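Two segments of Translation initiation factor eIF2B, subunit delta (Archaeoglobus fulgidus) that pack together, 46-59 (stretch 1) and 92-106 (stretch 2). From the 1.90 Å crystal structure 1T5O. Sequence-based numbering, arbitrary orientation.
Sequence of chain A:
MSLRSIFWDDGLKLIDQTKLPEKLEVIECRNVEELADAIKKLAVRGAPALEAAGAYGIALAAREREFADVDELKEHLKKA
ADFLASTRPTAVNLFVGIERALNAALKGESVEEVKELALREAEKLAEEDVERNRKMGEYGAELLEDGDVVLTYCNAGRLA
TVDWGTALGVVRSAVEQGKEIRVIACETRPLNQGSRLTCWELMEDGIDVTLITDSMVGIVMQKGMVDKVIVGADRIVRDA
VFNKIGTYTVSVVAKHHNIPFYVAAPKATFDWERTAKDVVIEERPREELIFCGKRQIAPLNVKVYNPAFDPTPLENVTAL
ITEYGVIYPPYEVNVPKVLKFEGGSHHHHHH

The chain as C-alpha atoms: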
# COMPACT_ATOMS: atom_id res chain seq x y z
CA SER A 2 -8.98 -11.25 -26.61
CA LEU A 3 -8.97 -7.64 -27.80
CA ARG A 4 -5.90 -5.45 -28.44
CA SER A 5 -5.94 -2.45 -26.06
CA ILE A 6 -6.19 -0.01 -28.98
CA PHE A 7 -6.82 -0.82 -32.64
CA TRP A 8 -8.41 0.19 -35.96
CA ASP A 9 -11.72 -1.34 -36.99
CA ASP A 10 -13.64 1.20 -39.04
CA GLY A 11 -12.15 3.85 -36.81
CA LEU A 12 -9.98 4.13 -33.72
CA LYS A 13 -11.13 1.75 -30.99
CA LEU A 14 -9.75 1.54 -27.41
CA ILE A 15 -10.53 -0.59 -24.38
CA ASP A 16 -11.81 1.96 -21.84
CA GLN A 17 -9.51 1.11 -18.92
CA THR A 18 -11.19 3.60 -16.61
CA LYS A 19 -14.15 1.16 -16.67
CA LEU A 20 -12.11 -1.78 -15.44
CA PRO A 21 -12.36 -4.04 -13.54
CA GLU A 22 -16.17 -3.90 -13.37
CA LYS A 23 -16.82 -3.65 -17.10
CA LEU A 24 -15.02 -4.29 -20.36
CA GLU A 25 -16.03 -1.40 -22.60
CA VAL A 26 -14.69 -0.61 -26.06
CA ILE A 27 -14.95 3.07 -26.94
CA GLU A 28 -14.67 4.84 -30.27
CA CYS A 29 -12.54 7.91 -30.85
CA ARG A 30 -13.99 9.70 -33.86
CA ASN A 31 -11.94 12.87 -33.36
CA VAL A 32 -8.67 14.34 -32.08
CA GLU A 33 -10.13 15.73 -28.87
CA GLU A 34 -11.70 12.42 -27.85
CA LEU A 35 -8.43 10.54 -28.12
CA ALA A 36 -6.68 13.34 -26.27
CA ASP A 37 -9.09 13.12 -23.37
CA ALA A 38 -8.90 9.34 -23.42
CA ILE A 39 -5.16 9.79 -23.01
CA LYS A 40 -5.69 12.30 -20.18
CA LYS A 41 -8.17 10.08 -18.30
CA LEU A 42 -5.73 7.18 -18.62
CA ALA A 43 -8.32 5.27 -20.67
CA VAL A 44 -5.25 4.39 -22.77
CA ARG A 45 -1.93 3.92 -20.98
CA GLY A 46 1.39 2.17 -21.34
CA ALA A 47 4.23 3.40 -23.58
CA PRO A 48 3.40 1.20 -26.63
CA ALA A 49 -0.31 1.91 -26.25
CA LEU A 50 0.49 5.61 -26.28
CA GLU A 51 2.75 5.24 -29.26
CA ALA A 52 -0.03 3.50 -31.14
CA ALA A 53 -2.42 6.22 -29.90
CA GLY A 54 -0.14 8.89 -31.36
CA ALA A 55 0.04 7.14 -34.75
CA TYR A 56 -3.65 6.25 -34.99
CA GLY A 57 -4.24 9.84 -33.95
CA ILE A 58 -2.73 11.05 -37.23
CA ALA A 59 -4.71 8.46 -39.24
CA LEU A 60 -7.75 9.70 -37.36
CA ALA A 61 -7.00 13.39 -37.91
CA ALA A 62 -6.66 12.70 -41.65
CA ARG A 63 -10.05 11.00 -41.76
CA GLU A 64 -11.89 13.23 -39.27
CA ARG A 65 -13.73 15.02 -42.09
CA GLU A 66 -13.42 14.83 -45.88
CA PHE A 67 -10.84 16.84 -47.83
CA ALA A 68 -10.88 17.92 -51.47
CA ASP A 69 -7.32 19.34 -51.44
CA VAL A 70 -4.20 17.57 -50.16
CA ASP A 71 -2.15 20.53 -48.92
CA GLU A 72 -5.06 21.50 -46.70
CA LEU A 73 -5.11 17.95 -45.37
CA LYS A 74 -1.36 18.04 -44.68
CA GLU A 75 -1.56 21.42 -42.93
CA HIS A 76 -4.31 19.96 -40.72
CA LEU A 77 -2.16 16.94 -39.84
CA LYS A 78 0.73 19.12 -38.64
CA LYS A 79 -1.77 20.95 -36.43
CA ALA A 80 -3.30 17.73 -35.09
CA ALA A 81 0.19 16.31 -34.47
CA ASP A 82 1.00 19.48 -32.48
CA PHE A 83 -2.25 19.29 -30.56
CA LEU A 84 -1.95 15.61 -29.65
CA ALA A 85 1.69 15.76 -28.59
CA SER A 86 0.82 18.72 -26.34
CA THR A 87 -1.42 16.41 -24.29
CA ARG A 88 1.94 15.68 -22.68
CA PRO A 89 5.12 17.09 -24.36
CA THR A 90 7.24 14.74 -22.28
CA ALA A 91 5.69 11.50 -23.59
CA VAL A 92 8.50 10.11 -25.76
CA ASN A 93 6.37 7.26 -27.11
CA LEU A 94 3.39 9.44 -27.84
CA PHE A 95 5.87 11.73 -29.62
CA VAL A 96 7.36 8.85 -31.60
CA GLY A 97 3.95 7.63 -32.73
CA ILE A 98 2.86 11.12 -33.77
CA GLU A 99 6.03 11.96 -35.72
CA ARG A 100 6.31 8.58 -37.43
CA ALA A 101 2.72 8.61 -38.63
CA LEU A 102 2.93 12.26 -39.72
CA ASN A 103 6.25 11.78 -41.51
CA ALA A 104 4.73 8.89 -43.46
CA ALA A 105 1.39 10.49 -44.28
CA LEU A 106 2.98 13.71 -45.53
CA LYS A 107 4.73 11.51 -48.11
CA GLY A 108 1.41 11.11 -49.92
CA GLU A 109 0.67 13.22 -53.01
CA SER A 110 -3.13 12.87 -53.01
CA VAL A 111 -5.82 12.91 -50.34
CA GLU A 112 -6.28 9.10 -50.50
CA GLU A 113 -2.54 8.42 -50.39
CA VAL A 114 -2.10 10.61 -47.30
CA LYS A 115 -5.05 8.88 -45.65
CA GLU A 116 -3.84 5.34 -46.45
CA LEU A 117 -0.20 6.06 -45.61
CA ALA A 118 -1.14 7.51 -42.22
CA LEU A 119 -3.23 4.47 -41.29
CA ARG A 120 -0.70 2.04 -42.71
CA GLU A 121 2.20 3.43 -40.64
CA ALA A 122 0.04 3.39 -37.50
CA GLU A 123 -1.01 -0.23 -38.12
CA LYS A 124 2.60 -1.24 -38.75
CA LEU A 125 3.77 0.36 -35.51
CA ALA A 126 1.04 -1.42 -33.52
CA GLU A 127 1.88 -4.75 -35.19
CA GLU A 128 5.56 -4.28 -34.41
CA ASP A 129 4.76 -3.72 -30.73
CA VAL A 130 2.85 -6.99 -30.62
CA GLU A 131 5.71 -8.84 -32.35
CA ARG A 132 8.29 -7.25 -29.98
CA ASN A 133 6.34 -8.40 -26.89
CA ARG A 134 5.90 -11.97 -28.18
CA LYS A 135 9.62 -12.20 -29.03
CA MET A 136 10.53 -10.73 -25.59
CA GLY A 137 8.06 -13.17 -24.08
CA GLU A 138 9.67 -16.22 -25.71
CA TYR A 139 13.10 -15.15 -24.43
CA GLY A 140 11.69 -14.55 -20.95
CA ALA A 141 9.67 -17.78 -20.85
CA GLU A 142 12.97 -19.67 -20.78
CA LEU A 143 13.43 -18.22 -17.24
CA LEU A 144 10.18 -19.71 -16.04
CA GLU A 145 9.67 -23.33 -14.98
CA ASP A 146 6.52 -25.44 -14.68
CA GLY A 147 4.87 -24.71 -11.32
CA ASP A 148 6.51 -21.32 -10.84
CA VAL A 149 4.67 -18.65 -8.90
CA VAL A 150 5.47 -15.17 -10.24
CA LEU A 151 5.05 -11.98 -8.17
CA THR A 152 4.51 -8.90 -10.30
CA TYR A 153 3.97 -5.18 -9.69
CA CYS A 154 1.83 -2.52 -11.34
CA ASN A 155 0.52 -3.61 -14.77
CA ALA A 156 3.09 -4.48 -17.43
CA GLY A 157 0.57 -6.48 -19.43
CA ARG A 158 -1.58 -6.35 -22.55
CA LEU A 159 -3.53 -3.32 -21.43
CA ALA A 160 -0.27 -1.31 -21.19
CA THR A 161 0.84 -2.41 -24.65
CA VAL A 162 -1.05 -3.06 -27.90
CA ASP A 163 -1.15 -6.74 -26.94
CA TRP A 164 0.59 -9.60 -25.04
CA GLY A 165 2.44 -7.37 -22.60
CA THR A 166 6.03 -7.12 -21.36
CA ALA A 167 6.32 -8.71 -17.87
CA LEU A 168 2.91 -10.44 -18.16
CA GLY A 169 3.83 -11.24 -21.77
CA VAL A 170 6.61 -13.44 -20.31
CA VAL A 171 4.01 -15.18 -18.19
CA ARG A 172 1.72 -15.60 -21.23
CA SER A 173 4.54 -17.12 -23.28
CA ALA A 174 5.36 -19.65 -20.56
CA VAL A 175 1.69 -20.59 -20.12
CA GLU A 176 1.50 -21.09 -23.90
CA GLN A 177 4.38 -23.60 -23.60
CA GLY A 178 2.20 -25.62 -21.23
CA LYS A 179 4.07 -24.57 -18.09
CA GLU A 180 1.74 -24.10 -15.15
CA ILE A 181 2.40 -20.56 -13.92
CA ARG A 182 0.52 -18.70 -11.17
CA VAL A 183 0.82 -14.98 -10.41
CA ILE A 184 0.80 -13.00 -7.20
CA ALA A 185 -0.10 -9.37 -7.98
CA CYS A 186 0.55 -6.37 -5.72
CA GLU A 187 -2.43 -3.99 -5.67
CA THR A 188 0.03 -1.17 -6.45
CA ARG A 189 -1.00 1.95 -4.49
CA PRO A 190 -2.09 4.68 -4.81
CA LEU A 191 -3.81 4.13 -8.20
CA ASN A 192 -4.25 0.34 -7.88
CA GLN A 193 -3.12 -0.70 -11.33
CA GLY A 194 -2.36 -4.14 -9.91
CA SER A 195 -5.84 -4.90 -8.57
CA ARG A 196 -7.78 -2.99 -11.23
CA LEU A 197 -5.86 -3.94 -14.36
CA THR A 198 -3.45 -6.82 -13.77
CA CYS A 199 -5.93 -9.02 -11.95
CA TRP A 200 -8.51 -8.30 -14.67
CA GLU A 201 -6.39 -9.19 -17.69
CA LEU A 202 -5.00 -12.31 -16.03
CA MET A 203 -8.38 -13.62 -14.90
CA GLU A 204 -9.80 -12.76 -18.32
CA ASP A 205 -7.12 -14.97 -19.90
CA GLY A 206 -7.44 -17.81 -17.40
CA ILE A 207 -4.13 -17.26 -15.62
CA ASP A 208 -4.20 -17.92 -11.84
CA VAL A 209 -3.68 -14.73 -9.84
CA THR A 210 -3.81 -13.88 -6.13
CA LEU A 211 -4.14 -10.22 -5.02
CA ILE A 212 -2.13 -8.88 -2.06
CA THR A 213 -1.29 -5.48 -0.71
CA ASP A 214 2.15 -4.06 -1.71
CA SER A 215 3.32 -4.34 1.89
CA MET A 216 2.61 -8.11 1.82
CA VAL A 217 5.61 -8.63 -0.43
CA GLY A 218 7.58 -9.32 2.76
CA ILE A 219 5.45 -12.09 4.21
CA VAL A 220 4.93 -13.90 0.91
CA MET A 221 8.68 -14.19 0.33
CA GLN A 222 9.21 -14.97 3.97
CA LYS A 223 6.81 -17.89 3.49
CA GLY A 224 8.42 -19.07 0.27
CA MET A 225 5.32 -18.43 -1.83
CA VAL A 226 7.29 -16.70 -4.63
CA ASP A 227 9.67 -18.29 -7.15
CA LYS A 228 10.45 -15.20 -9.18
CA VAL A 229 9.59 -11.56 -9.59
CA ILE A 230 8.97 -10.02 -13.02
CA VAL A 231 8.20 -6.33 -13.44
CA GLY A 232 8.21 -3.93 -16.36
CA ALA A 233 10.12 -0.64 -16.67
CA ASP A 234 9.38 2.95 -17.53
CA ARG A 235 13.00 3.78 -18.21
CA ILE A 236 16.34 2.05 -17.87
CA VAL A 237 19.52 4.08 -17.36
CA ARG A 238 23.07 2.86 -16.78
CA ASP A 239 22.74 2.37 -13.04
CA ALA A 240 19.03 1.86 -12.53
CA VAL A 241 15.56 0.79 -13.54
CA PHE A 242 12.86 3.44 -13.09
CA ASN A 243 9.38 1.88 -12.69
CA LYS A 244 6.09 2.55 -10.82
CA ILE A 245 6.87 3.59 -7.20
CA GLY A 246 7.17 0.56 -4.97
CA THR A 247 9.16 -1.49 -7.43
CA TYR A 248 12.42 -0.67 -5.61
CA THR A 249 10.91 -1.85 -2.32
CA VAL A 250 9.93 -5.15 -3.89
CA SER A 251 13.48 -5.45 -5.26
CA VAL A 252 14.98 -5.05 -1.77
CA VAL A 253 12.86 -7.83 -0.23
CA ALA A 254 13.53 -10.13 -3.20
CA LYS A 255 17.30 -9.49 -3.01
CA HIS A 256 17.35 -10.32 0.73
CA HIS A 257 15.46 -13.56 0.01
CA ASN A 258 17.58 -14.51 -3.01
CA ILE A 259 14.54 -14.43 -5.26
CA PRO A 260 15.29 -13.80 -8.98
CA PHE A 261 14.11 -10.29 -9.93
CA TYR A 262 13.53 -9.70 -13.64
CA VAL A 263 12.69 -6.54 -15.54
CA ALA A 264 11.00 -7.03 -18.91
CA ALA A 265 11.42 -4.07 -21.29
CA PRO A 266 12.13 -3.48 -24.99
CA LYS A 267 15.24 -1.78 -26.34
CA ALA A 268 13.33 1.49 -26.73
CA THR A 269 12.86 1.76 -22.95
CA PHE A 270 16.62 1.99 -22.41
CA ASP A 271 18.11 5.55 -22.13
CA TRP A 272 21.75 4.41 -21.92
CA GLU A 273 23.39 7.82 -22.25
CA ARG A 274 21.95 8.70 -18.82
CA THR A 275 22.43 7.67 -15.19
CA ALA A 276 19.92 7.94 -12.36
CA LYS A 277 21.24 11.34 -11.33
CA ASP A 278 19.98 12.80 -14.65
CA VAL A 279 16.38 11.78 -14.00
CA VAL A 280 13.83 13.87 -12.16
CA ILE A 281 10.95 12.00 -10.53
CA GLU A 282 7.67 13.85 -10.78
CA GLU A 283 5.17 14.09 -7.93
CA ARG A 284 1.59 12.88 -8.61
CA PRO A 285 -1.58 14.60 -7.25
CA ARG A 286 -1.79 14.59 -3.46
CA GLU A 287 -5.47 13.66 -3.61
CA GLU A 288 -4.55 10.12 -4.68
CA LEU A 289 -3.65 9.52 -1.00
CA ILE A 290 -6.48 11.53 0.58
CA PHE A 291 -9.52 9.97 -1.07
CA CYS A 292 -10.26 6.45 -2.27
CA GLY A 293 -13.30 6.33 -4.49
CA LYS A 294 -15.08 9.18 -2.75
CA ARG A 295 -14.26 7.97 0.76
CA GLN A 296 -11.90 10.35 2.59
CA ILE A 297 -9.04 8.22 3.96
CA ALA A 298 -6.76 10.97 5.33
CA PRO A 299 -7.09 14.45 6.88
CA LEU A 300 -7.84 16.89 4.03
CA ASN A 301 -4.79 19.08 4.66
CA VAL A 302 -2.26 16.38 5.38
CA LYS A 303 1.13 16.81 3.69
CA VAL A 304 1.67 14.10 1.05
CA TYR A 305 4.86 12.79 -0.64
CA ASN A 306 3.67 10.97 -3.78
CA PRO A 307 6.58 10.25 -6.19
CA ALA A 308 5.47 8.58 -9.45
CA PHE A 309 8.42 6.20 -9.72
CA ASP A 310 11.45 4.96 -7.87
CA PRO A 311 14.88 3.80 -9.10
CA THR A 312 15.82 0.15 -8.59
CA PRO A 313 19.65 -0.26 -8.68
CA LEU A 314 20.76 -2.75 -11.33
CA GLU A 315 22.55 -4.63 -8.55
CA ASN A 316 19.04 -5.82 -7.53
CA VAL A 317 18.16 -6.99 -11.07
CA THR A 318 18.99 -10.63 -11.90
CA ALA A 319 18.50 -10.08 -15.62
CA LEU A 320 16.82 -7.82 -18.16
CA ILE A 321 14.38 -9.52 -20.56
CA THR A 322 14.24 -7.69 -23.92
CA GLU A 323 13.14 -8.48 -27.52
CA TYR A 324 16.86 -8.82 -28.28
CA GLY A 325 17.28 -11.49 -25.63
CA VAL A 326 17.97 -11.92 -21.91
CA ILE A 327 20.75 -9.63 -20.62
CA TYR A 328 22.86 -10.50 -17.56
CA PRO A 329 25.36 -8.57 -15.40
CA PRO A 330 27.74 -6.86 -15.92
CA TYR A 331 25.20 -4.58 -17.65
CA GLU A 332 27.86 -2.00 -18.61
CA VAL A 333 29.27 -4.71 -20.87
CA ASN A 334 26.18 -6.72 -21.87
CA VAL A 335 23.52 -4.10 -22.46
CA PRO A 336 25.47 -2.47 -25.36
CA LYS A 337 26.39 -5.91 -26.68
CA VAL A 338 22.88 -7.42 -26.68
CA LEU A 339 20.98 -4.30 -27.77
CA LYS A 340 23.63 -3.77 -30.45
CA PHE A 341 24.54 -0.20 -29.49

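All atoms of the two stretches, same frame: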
# COMPACT_ATOMS: atom_id res chain seq x y z
N GLY A 46 0.33 3.10 -21.00
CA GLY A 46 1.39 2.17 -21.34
C GLY A 46 2.11 2.78 -22.53
O GLY A 46 1.46 3.24 -23.47
N ALA A 47 3.44 2.81 -22.49
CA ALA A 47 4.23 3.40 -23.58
C ALA A 47 3.80 2.97 -24.99
O ALA A 47 3.48 3.83 -25.82
CB ALA A 47 5.72 3.09 -23.36
N PRO A 48 3.80 1.66 -25.29
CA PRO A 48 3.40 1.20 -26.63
C PRO A 48 1.98 1.61 -26.99
O PRO A 48 1.70 1.96 -28.13
CB PRO A 48 3.55 -0.31 -26.52
CG PRO A 48 4.60 -0.47 -25.47
CD PRO A 48 4.17 0.52 -24.45
N ALA A 49 1.08 1.54 -26.02
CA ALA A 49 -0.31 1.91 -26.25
C ALA A 49 -0.36 3.37 -26.66
O ALA A 49 -1.11 3.76 -27.57
CB ALA A 49 -1.12 1.68 -24.99
N LEU A 50 0.46 4.19 -25.99
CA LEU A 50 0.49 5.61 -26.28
C LEU A 50 1.15 5.91 -27.60
O LEU A 50 0.85 6.92 -28.24
CB LEU A 50 1.20 6.37 -25.16
CG LEU A 50 0.35 6.50 -23.90
CD1 LEU A 50 1.17 7.20 -22.82
CD2 LEU A 50 -0.93 7.30 -24.21
N GLU A 51 2.08 5.04 -28.00
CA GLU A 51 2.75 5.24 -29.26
C GLU A 51 1.73 4.97 -30.35
O GLU A 51 1.60 5.73 -31.31
CB GLU A 51 3.94 4.29 -29.45
CG GLU A 51 4.73 4.61 -30.71
CD GLU A 51 5.67 3.50 -31.11
OE1 GLU A 51 5.61 2.43 -30.49
OE2 GLU A 51 6.45 3.69 -32.06
N ALA A 52 1.00 3.87 -30.18
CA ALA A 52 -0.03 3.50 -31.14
C ALA A 52 -1.13 4.57 -31.14
O ALA A 52 -1.73 4.86 -32.19
CB ALA A 52 -0.60 2.11 -30.78
N ALA A 53 -1.40 5.17 -29.98
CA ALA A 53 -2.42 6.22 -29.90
C ALA A 53 -1.96 7.42 -30.74
O ALA A 53 -2.75 8.02 -31.49
CB ALA A 53 -2.64 6.65 -28.45
N GLY A 54 -0.68 7.78 -30.60
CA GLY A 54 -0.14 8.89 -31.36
C GLY A 54 -0.27 8.67 -32.86
O GLY A 54 -0.70 9.57 -33.58
N ALA A 55 0.11 7.48 -33.33
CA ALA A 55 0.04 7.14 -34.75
C ALA A 55 -1.39 7.04 -35.28
O ALA A 55 -1.70 7.56 -36.34
CB ALA A 55 0.78 5.83 -35.03
N TYR A 56 -2.26 6.36 -34.54
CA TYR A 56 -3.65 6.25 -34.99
C TYR A 56 -4.27 7.63 -34.95
O TYR A 56 -5.21 7.92 -35.69
CB TYR A 56 -4.45 5.30 -34.11
CG TYR A 56 -4.18 3.83 -34.36
CD1 TYR A 56 -4.24 3.30 -35.65
CD2 TYR A 56 -3.91 2.96 -33.31
CE1 TYR A 56 -4.05 1.93 -35.88
CE2 TYR A 56 -3.72 1.60 -33.52
CZ TYR A 56 -3.79 1.09 -34.80
OH TYR A 56 -3.60 -0.26 -34.99
N GLY A 57 -3.73 8.48 -34.07
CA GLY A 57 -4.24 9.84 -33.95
C GLY A 57 -4.15 10.56 -35.28
O GLY A 57 -5.09 11.23 -35.69
N ILE A 58 -2.99 10.43 -35.94
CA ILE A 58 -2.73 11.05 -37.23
C ILE A 58 -3.63 10.44 -38.31
O ILE A 58 -4.14 11.15 -39.17
CB ILE A 58 -1.23 10.87 -37.64
CG1 ILE A 58 -0.31 11.53 -36.60
CG2 ILE A 58 -0.98 11.40 -39.05
CD1 ILE A 58 -0.63 13.01 -36.28
N ALA A 59 -3.83 9.12 -38.26
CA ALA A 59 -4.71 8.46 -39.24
C ALA A 59 -6.12 8.99 -39.00
O ALA A 59 -6.90 9.22 -39.93
CB ALA A 59 -4.67 6.96 -39.06
N VAL A 92 7.61 10.50 -24.67
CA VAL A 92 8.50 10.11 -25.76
C VAL A 92 7.82 9.19 -26.77
O VAL A 92 7.99 9.35 -27.99
CB VAL A 92 9.78 9.40 -25.22
CG1 VAL A 92 10.68 8.98 -26.38
CG2 VAL A 92 10.54 10.33 -24.27
N ASN A 93 7.07 8.22 -26.26
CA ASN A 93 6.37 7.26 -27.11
C ASN A 93 5.22 7.88 -27.87
O ASN A 93 4.99 7.58 -29.04
CB ASN A 93 5.90 6.10 -26.25
CG ASN A 93 7.07 5.34 -25.68
OD1 ASN A 93 7.72 4.60 -26.40
ND2 ASN A 93 7.36 5.55 -24.40
N LEU A 94 4.49 8.75 -27.20
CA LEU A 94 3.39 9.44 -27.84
C LEU A 94 4.01 10.29 -28.95
O LEU A 94 3.45 10.40 -30.05
CB LEU A 94 2.69 10.32 -26.82
CG LEU A 94 1.75 11.40 -27.33
CD1 LEU A 94 0.75 10.82 -28.32
CD2 LEU A 94 1.05 12.02 -26.13
N PHE A 95 5.16 10.90 -28.66
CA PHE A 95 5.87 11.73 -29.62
C PHE A 95 6.32 10.89 -30.81
O PHE A 95 6.18 11.30 -31.96
CB PHE A 95 7.11 12.38 -28.98
CG PHE A 95 7.97 13.13 -29.96
CD1 PHE A 95 7.73 14.46 -30.25
CD2 PHE A 95 9.02 12.48 -30.63
CE1 PHE A 95 8.52 15.15 -31.19
CE2 PHE A 95 9.81 13.15 -31.56
CZ PHE A 95 9.56 14.49 -31.85
N VAL A 96 6.88 9.72 -30.54
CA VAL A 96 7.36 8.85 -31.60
C VAL A 96 6.22 8.44 -32.53
O VAL A 96 6.37 8.48 -33.76
CB VAL A 96 8.07 7.61 -31.00
CG1 VAL A 96 8.16 6.48 -32.03
CG2 VAL A 96 9.46 8.01 -30.55
N GLY A 97 5.10 8.04 -31.94
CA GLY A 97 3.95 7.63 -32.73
C GLY A 97 3.46 8.75 -33.63
O GLY A 97 3.22 8.54 -34.82
N ILE A 98 3.31 9.93 -33.04
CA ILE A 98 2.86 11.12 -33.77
C ILE A 98 3.78 11.43 -34.95
O ILE A 98 3.33 11.49 -36.10
CB ILE A 98 2.87 12.38 -32.88
CG1 ILE A 98 1.87 12.23 -31.72
CG2 ILE A 98 2.61 13.62 -33.73
CD1 ILE A 98 0.46 12.02 -32.17
N GLU A 99 5.07 11.62 -34.67
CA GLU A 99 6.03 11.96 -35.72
C GLU A 99 6.23 10.89 -36.79
O GLU A 99 6.46 11.21 -37.95
CB GLU A 99 7.37 12.41 -35.10
CG GLU A 99 8.59 11.44 -35.10
CD GLU A 99 9.18 11.10 -36.49
OE1 GLU A 99 9.42 12.00 -37.34
OE2 GLU A 99 9.44 9.90 -36.72
N ARG A 100 6.13 9.62 -36.42
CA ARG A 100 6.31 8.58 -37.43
C ARG A 100 5.14 8.47 -38.38
O ARG A 100 5.32 8.22 -39.58
CB ARG A 100 6.58 7.24 -36.76
CG ARG A 100 8.02 7.10 -36.34
CD ARG A 100 8.54 5.77 -36.81
NE ARG A 100 8.67 4.86 -35.69
CZ ARG A 100 9.07 3.60 -35.79
NH1 ARG A 100 9.38 3.08 -36.97
NH2 ARG A 100 9.19 2.87 -34.69
N ALA A 101 3.94 8.68 -37.84
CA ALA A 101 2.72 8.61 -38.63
C ALA A 101 2.63 9.85 -39.52
O ALA A 101 2.26 9.74 -40.69
CB ALA A 101 1.50 8.52 -37.69
N LEU A 102 2.97 11.01 -38.97
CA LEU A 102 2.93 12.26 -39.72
C LEU A 102 3.93 12.24 -40.87
O LEU A 102 3.59 12.56 -42.01
CB LEU A 102 3.26 13.44 -38.81
CG LEU A 102 3.18 14.84 -39.46
CD1 LEU A 102 1.76 15.07 -39.97
CD2 LEU A 102 3.57 15.92 -38.46
N ASN A 103 5.16 11.87 -40.54
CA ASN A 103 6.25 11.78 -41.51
C ASN A 103 5.82 10.91 -42.68
O ASN A 103 6.06 11.26 -43.84
CB ASN A 103 7.51 11.18 -40.82
CG ASN A 103 8.71 11.02 -41.77
OD1 ASN A 103 9.05 9.91 -42.20
ND2 ASN A 103 9.36 12.14 -42.10
N ALA A 104 5.17 9.79 -42.40
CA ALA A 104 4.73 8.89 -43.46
C ALA A 104 3.56 9.42 -44.29
O ALA A 104 3.56 9.33 -45.53
CB ALA A 104 4.34 7.53 -42.87
N ALA A 105 2.57 9.97 -43.61
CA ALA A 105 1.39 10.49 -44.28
C ALA A 105 1.75 11.64 -45.22
O ALA A 105 1.28 11.70 -46.35
CB ALA A 105 0.35 10.94 -43.25
N LEU A 106 2.58 12.56 -44.73
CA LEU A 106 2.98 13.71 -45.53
C LEU A 106 3.66 13.30 -46.84
O LEU A 106 3.79 14.11 -47.75
CB LEU A 106 3.90 14.61 -44.71
CG LEU A 106 3.21 15.30 -43.54
CD1 LEU A 106 4.19 16.26 -42.89
CD2 LEU A 106 1.97 16.05 -44.01
O HOH W 1 6.35 1.85 -27.45

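The rule of this contact is that two helices running the same way, 31° apart, can approach to 6.6 Å between axes if the residues at the crossing give up their side chains. Gly-54 and Gly-97 do so. Their backbones meet with Gly-54 C 3.8 Å from Gly-97 C, and the virtual CB of each would point toward the other helix. On Gly-97 it would lie 1.9 Å from Glu-51 O; on Gly-54 it would lie 2.7 Å from Leu-94 O and 3.0 Å from Ile-98 N. Even alanine's methyl has no room at either place.

This closeness brings backbone against backbone: four CA-H...O contacts cross the interface, and no hydrogen bond does so directly. Gly-97 CA lies 3.3 Å from Glu-51 O and Leu-94 CA 3.6 Å from Leu-50 O, while in the other direction Glu-51 CA lies 3.2 Å from Asn-93 O and Ala-55 CA 3.5 Å from Gly-97 O, the last being the most bent, at 120°. The carbonyls of Leu-50, Glu-51, Asn-93 and Gly-97 also accept hydrogen bonds within their own helices, so the CA-H...O contacts are made in addition to these.

Around the glycines, larger apolar groups fill the remaining space. Leu-94, with chi1 t and chi2 p, sets its CD1 3.7 Å from Gly-54 CA. Ile-98 has a CA-to-CB bond that points away, yet its m, m rotamer brings CD1 back to 3.1 Å from Gly-54 O. Toward the C-terminal ends small residues still serve: Ala-55 CB meets Ala-101 CB at 3.9 Å. Ile-58, whose CA-to-CB bond points toward the partner helix, has more of its surface covered by the other stretch than any other residue here; its CB packs 3.6 Å from Ala-101 CB, its CD1 4.2 Å from Ile-98 CG2, and its CG2 4.4 Å from Ala-105 CB. The branched Ile-58 is received by a surface of Ile-98, Ala-101 and Ala-105, where two of the three side chains are single methyls.

The polar edge is organised by Glu-51, a knob among Asn-93, Val-96, Gly-97 and Arg-100. With chi1 and chi2 both t, its extended chain lays methylenes along the partner, CB 4.2 Å from Asn-93 CB, and carries the carboxylate away from the apolar cluster, out toward Val-96 and Arg-100. There OE2 lies 3.3 Å from Val-96 CG1 and forms a long salt bridge of 3.9 Å with Arg-100 NH2. One water donates to both Glu-51 OE1 and Asn-93 OD1, each at 3.2 Å, joining two acceptors that could not bond to each other. Beyond it, Ala-47 CB rests 3.1 Å from Asn-93 ND2, a small methyl beside the amide.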